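Local coordinates for protein phage related exonuclease (Haemophilus somnus 129PT, PDB 3K93) that probably degrades DNA as a metal-dependent exonuclease with a PD-(D/E)XK-type core, related to lambda exonuclease and assembled from three copies, at residues 39-44 and 209-214; 162-167 and 175-180. One frame throughout, in Å; residues are numbered along the deposited sequence.

Contact 1: residues 39-44 and 209-214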
loop_
_atom_site.group_PDB
_atom_site.type_symbol
_atom_site.label_atom_id
_atom_site.label_comp_id
_atom_site.label_asym_id
_atom_site.label_seq_id
_atom_site.Cartn_x
_atom_site.Cartn_y
_atom_site.Cartn_z
ATOM N N SER A 39 17.105 -0.521 -5.452
ATOM C CA SER A 39 16.054 0.292 -6.011
ATOM C C SER A 39 16.322 1.791 -5.719
ATOM O O SER A 39 16.198 2.635 -6.611
ATOM C CB SER A 39 14.702 -0.163 -5.463
ATOM O OG SER A 39 13.701 0.700 -5.935
ATOM N N ALA A 40 16.749 2.116 -4.505
ATOM C CA ALA A 40 17.100 3.500 -4.183
ATOM C C ALA A 40 18.304 4.004 -4.994
ATOM O O ALA A 40 18.317 5.145 -5.463
ATOM C CB ALA A 40 17.349 3.674 -2.663
ATOM N N VAL A 41 19.325 3.167 -5.147
ATOM C CA VAL A 41 20.511 3.560 -5.904
ATOM C C VAL A 41 20.165 3.793 -7.401
ATOM O O VAL A 41 20.712 4.671 -8.049
ATOM C CB VAL A 41 21.665 2.502 -5.751
ATOM C CG1 VAL A 41 22.863 2.857 -6.697
ATOM C CG2 VAL A 41 22.120 2.412 -4.214
ATOM N N ARG A 42 19.227 3.029 -7.932
ATOM C CA ARG A 42 18.769 3.277 -9.311
ATOM C C ARG A 42 18.116 4.643 -9.451
ATOM O O ARG A 42 18.257 5.288 -10.482
ATOM C CB ARG A 42 17.747 2.240 -9.723
ATOM C CG ARG A 42 18.336 0.898 -10.051
ATOM C CD ARG A 42 17.188 -0.105 -10.117
ATOM N NE ARG A 42 17.716 -1.424 -10.016
ATOM C CZ ARG A 42 17.083 -2.467 -9.543
ATOM N NH1 ARG A 42 15.828 -2.380 -9.126
ATOM N NH2 ARG A 42 17.713 -3.630 -9.520
ATOM N N GLU A 43 17.369 5.064 -8.434
ATOM C CA GLU A 43 16.742 6.380 -8.491
ATOM C C GLU A 43 17.807 7.473 -8.481
ATOM O O GLU A 43 17.678 8.513 -9.175
ATOM C CB GLU A 43 15.786 6.599 -7.326
ATOM C CG GLU A 43 14.565 5.727 -7.361
ATOM C CD GLU A 43 13.601 5.963 -6.171
ATOM O OE1 GLU A 43 14.030 6.456 -5.125
ATOM O OE2 GLU A 43 12.414 5.618 -6.294
HETATM N N MSE A 44 18.856 7.241 -7.706
HETATM C CA MSE A 44 19.962 8.183 -7.638
HETATM C C MSE A 44 20.677 8.192 -8.979
HETATM O O MSE A 44 20.996 9.261 -9.476
HETATM C CB MSE A 44 20.935 7.817 -6.498
HETATM C CG MSE A 44 20.307 7.935 -5.084
HETATM SE SE MSE A 44 21.365 6.966 -3.715
HETATM C CE MSE A 44 20.086 6.977 -2.273
ATOM N N SER A 209 29.627 2.256 0.487
ATOM C CA SER A 209 30.659 1.765 -0.393
ATOM C C SER A 209 30.118 0.711 -1.363
ATOM O O SER A 209 30.437 0.745 -2.542
ATOM C CB SER A 209 31.769 1.171 0.434
ATOM O OG SER A 209 32.760 0.687 -0.429
ATOM N N ALA A 210 29.274 -0.186 -0.876
ATOM C CA ALA A 210 28.642 -1.160 -1.741
ATOM C C ALA A 210 27.689 -0.429 -2.725
ATOM O O ALA A 210 27.688 -0.725 -3.937
ATOM C CB ALA A 210 27.886 -2.197 -0.917
ATOM N N ALA A 211 26.935 0.550 -2.225
ATOM C CA ALA A 211 26.057 1.359 -3.085
ATOM C C ALA A 211 26.813 2.076 -4.200
ATOM O O ALA A 211 26.327 2.133 -5.315
ATOM C CB ALA A 211 25.206 2.385 -2.246
ATOM N N GLN A 212 27.994 2.608 -3.905
ATOM C CA GLN A 212 28.778 3.347 -4.905
ATOM C C GLN A 212 29.274 2.397 -6.012
ATOM O O GLN A 212 29.307 2.786 -7.192
ATOM C CB GLN A 212 29.994 4.031 -4.255
ATOM C CG GLN A 212 29.636 5.165 -3.264
ATOM C CD GLN A 212 30.836 5.660 -2.484
ATOM O OE1 GLN A 212 31.748 4.885 -2.166
ATOM N NE2 GLN A 212 30.869 6.960 -2.195
ATOM N N LYS A 213 29.656 1.169 -5.638
ATOM C CA LYS A 213 30.056 0.197 -6.629
ATOM C C LYS A 213 28.888 -0.168 -7.522
ATOM O O LYS A 213 29.059 -0.232 -8.724
ATOM C CB LYS A 213 30.673 -1.054 -6.011
ATOM C CG LYS A 213 32.031 -0.781 -5.360
ATOM C CD LYS A 213 32.698 -2.073 -4.802
ATOM C CE LYS A 213 33.955 -1.753 -3.923
ATOM N NZ LYS A 213 35.168 -1.632 -4.741
ATOM N N TYR A 214 27.718 -0.414 -6.945
ATOM C CA TYR A 214 26.530 -0.706 -7.741
ATOM C C TYR A 214 26.177 0.473 -8.660
ATOM O O TYR A 214 25.980 0.311 -9.857
ATOM C CB TYR A 214 25.341 -1.083 -6.819
ATOM C CG TYR A 214 24.095 -1.451 -7.568
ATOM C CD1 TYR A 214 24.057 -2.545 -8.414
ATOM C CD2 TYR A 214 22.927 -0.726 -7.397
ATOM C CE1 TYR A 214 22.897 -2.864 -9.129
ATOM C CE2 TYR A 214 21.765 -1.053 -8.083
ATOM C CZ TYR A 214 21.767 -2.096 -8.948
ATOM O OH TYR A 214 20.611 -2.376 -9.587
#
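A211 and V41 mark the point where two long helices, 35-50 near the start of the chain and 198-221 at its end, pack across each other beside the probable PD-(D/E)XK nuclease core. The geometry of the crossing is given by three measures: the short axes of 39-44 and 209-214 come within 10.0 Å, their directions differ by 55°, and the CA atoms of V41 and A211 stand 6.6 Å apart. Because A211 carries just a methyl group, the V41 side chain can settle directly on it, CG2 lying 3.7 Å from the A211 CB. The two branches of V41 divide the work. CG1 is trans to the backbone N and serves the next turn of the partner helix, while CG2 meets the alanine.

One turn on, Y214 sends its ring toward helix 35-50. Its CD2 is 3.7 Å from CG1 of V41, an oblique approach, whereas CB of V41 lies in the ring plane at the edge. Beyond V41 the phenol oxygen arrives at R42. The CB of this arginine does not itself point at helix 198-221, but the extended run from CG to NE carries the guanidinium end nearer. There NE of R42 donates to OH of Y214 over 3.1 Å, a bent bond with an N-H...O angle of 139°.

D126 of the second subunit also hydrogen-bonds the Y214 hydroxyl, and the same carboxylate forms a long, weak ion pair with R42. The apolar helix crossing thus ends in a polar cluster at the subunit interface. The hydroxyl sits near the edge of the guanidinium but 22° out of its plane, with NH2 of R42 3.2 Å from OH of Y214.

Contact 2: residues 162-167 and 175-180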
loop_
_atom_site.group_PDB
_atom_site.type_symbol
_atom_site.label_atom_id
_atom_site.label_comp_id
_atom_site.label_asym_id
_atom_site.label_seq_id
_atom_site.Cartn_x
_atom_site.Cartn_y
_atom_site.Cartn_z
ATOM N N THR A 162 -0.758 24.071 10.689
ATOM C CA THR A 162 -0.382 24.071 9.297
ATOM C C THR A 162 -0.666 25.453 8.716
ATOM O O THR A 162 -1.749 25.958 8.885
ATOM C CB THR A 162 -1.148 22.957 8.530
ATOM O OG1 THR A 162 -0.761 21.685 9.065
ATOM C CG2 THR A 162 -0.835 22.964 7.028
ATOM N N PRO A 163 0.321 26.079 8.052
ATOM C CA PRO A 163 0.095 27.389 7.409
ATOM C C PRO A 163 -1.038 27.305 6.395
ATOM O O PRO A 163 -1.117 26.326 5.655
ATOM C CB PRO A 163 1.413 27.669 6.677
ATOM C CG PRO A 163 2.415 26.738 7.230
ATOM C CD PRO A 163 1.714 25.622 7.920
ATOM N N LEU A 164 -1.897 28.310 6.370
ATOM C CA LEU A 164 -3.085 28.316 5.509
ATOM C C LEU A 164 -2.811 27.994 4.057
ATOM O O LEU A 164 -3.558 27.262 3.439
ATOM C CB LEU A 164 -3.805 29.650 5.586
ATOM C CG LEU A 164 -4.811 29.782 6.725
ATOM C CD1 LEU A 164 -5.211 31.266 6.961
ATOM C CD2 LEU A 164 -6.060 28.900 6.447
ATOM N N ASN A 165 -1.706 28.495 3.531
ATOM C CA ASN A 165 -1.411 28.311 2.136
ATOM C C ASN A 165 -1.147 26.828 1.767
ATOM O O ASN A 165 -1.065 26.501 0.605
ATOM C CB ASN A 165 -0.237 29.227 1.713
ATOM C CG ASN A 165 1.116 28.645 2.071
ATOM O OD1 ASN A 165 1.750 28.014 1.237
ATOM N ND2 ASN A 165 1.552 28.818 3.320
ATOM N N LEU A 166 -1.005 25.945 2.754
ATOM C CA LEU A 166 -0.735 24.559 2.482
ATOM C C LEU A 166 -1.948 23.666 2.711
ATOM O O LEU A 166 -1.846 22.470 2.547
ATOM C CB LEU A 166 0.427 24.096 3.343
ATOM C CG LEU A 166 1.753 24.799 3.079
ATOM C CD1 LEU A 166 2.840 24.242 3.987
ATOM C CD2 LEU A 166 2.142 24.648 1.576
ATOM N N ILE A 167 -3.085 24.230 3.101
ATOM C CA ILE A 167 -4.264 23.428 3.381
ATOM C C ILE A 167 -5.082 23.336 2.095
ATOM O O ILE A 167 -5.704 24.301 1.685
ATOM C CB ILE A 167 -5.102 24.050 4.495
ATOM C CG1 ILE A 167 -4.308 24.007 5.820
ATOM C CG2 ILE A 167 -6.449 23.316 4.648
ATOM C CD1 ILE A 167 -5.103 24.451 7.029
ATOM N N LYS A 175 -8.928 20.677 11.887
ATOM C CA LYS A 175 -7.939 19.694 12.366
ATOM C C LYS A 175 -6.484 20.182 12.318
ATOM O O LYS A 175 -5.746 19.974 13.261
ATOM C CB LYS A 175 -8.094 18.371 11.626
ATOM C CG LYS A 175 -9.414 17.667 11.973
ATOM C CD LYS A 175 -9.794 16.629 10.956
ATOM C CE LYS A 175 -9.123 15.340 11.206
ATOM N NZ LYS A 175 -9.549 14.380 10.163
ATOM N N LEU A 176 -6.094 20.831 11.219
ATOM C CA LEU A 176 -4.722 21.201 10.980
ATOM C C LEU A 176 -4.271 22.503 11.676
ATOM O O LEU A 176 -3.058 22.717 11.812
ATOM C CB LEU A 176 -4.468 21.304 9.476
ATOM C CG LEU A 176 -4.679 20.022 8.666
ATOM C CD1 LEU A 176 -4.462 20.286 7.205
ATOM C CD2 LEU A 176 -3.776 18.901 9.164
ATOM N N ILE A 177 -5.228 23.344 12.085
ATOM C CA ILE A 177 -4.981 24.595 12.808
ATOM C C ILE A 177 -5.693 24.681 14.188
ATOM O O ILE A 177 -5.040 24.721 15.236
ATOM C CB ILE A 177 -5.421 25.831 11.986
ATOM C CG1 ILE A 177 -4.736 25.856 10.596
ATOM C CG2 ILE A 177 -5.129 27.147 12.793
ATOM C CD1 ILE A 177 -5.166 27.114 9.747
ATOM N N ASP A 178 -7.017 24.708 14.199
ATOM C CA ASP A 178 -7.761 24.979 15.454
ATOM C C ASP A 178 -7.443 24.004 16.590
ATOM O O ASP A 178 -7.146 24.411 17.719
ATOM C CB ASP A 178 -9.274 24.949 15.214
ATOM C CG ASP A 178 -9.731 25.962 14.164
ATOM O OD1 ASP A 178 -8.896 26.728 13.636
ATOM O OD2 ASP A 178 -10.928 25.969 13.846
ATOM N N LEU A 179 -7.513 22.713 16.296
ATOM C CA LEU A 179 -7.205 21.700 17.303
ATOM C C LEU A 179 -5.766 21.768 17.796
ATOM O O LEU A 179 -5.513 21.413 18.923
ATOM C CB LEU A 179 -7.448 20.300 16.754
ATOM C CG LEU A 179 -8.880 19.878 16.479
ATOM C CD1 LEU A 179 -8.830 18.410 15.971
ATOM C CD2 LEU A 179 -9.797 20.080 17.733
ATOM N N VAL A 180 -4.834 22.224 16.952
ATOM C CA VAL A 180 -3.431 22.275 17.309
ATOM C C VAL A 180 -3.142 23.464 18.256
ATOM O O VAL A 180 -2.417 23.338 19.240
ATOM C CB VAL A 180 -2.535 22.360 16.062
ATOM C CG1 VAL A 180 -1.037 22.507 16.456
ATOM C CG2 VAL A 180 -2.770 21.135 15.117
#
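The amide N of T162 donates to the carbonyl O of L176 over 2.9 Å, and the bond is nearly straight, with an angle of 170° at the hydrogen. It ties the loop that follows core strand 152-158, in what is probably a PD-(D/E)XK fold, to helix 173-181 just ahead in the chain. The donor stands above the carbonyl plane, 35° out of it. This acceptor belongs to a wider, pi-type turn at 175-178. Within the helix, V180 N makes a weak bond to I177 O, while L176 O turns to the loop.

T162 leans on the same residue with its side chain: OG1 of T162 lies 3.7 Å from CB of L176 and is hydrogen-bonded by NZ of K63 on helix 59-66. The carbonyl O of the same threonine is approached by I177, whose CG1 comes to 3.4 Å from O of T162.

From P163 the loop coils into a 3-10 turn over 164-166, which returns the chain so that I167 also points its side chain at the helix. I167 and L176 run past each other in opposite directions, CG1 of the former 4.0 Å from CD1 of the latter. I177 adds further apolar contacts. Its side chain is fully extended at the end (chi2 -180°), which carries CD1 to where both L164 and I167 touch it: the side chains of I167 and I177 cross obliquely, with their CD1 atoms 3.8 Å apart, and that of L164 crosses I177 at about a right angle, CD2 of L164 being 3.9 Å from CD1 of I177.

How the contacts relate
Contacts 1 and 2 lie on opposite sides of the chain's centre, 38 Å apart between centres and about 23 Å between nearest atoms, so neither touches the other. Contact 2 is nested in sequence inside the long loop closed by contact 1, which brings helix 35-50 against the C-terminal helix 198-221. The sodium ligands D100, D111 and T112 fall within that loop too, before contact 2. The four-stranded sheet connects the regions: strand 152-158 leads into contact 2, and strand 189-195 follows helix 173-181 and precedes helix 198-221. Contact 1 faces the second subunit, whereas helix 173-181 faces the third, consistent with a ring-like trimer.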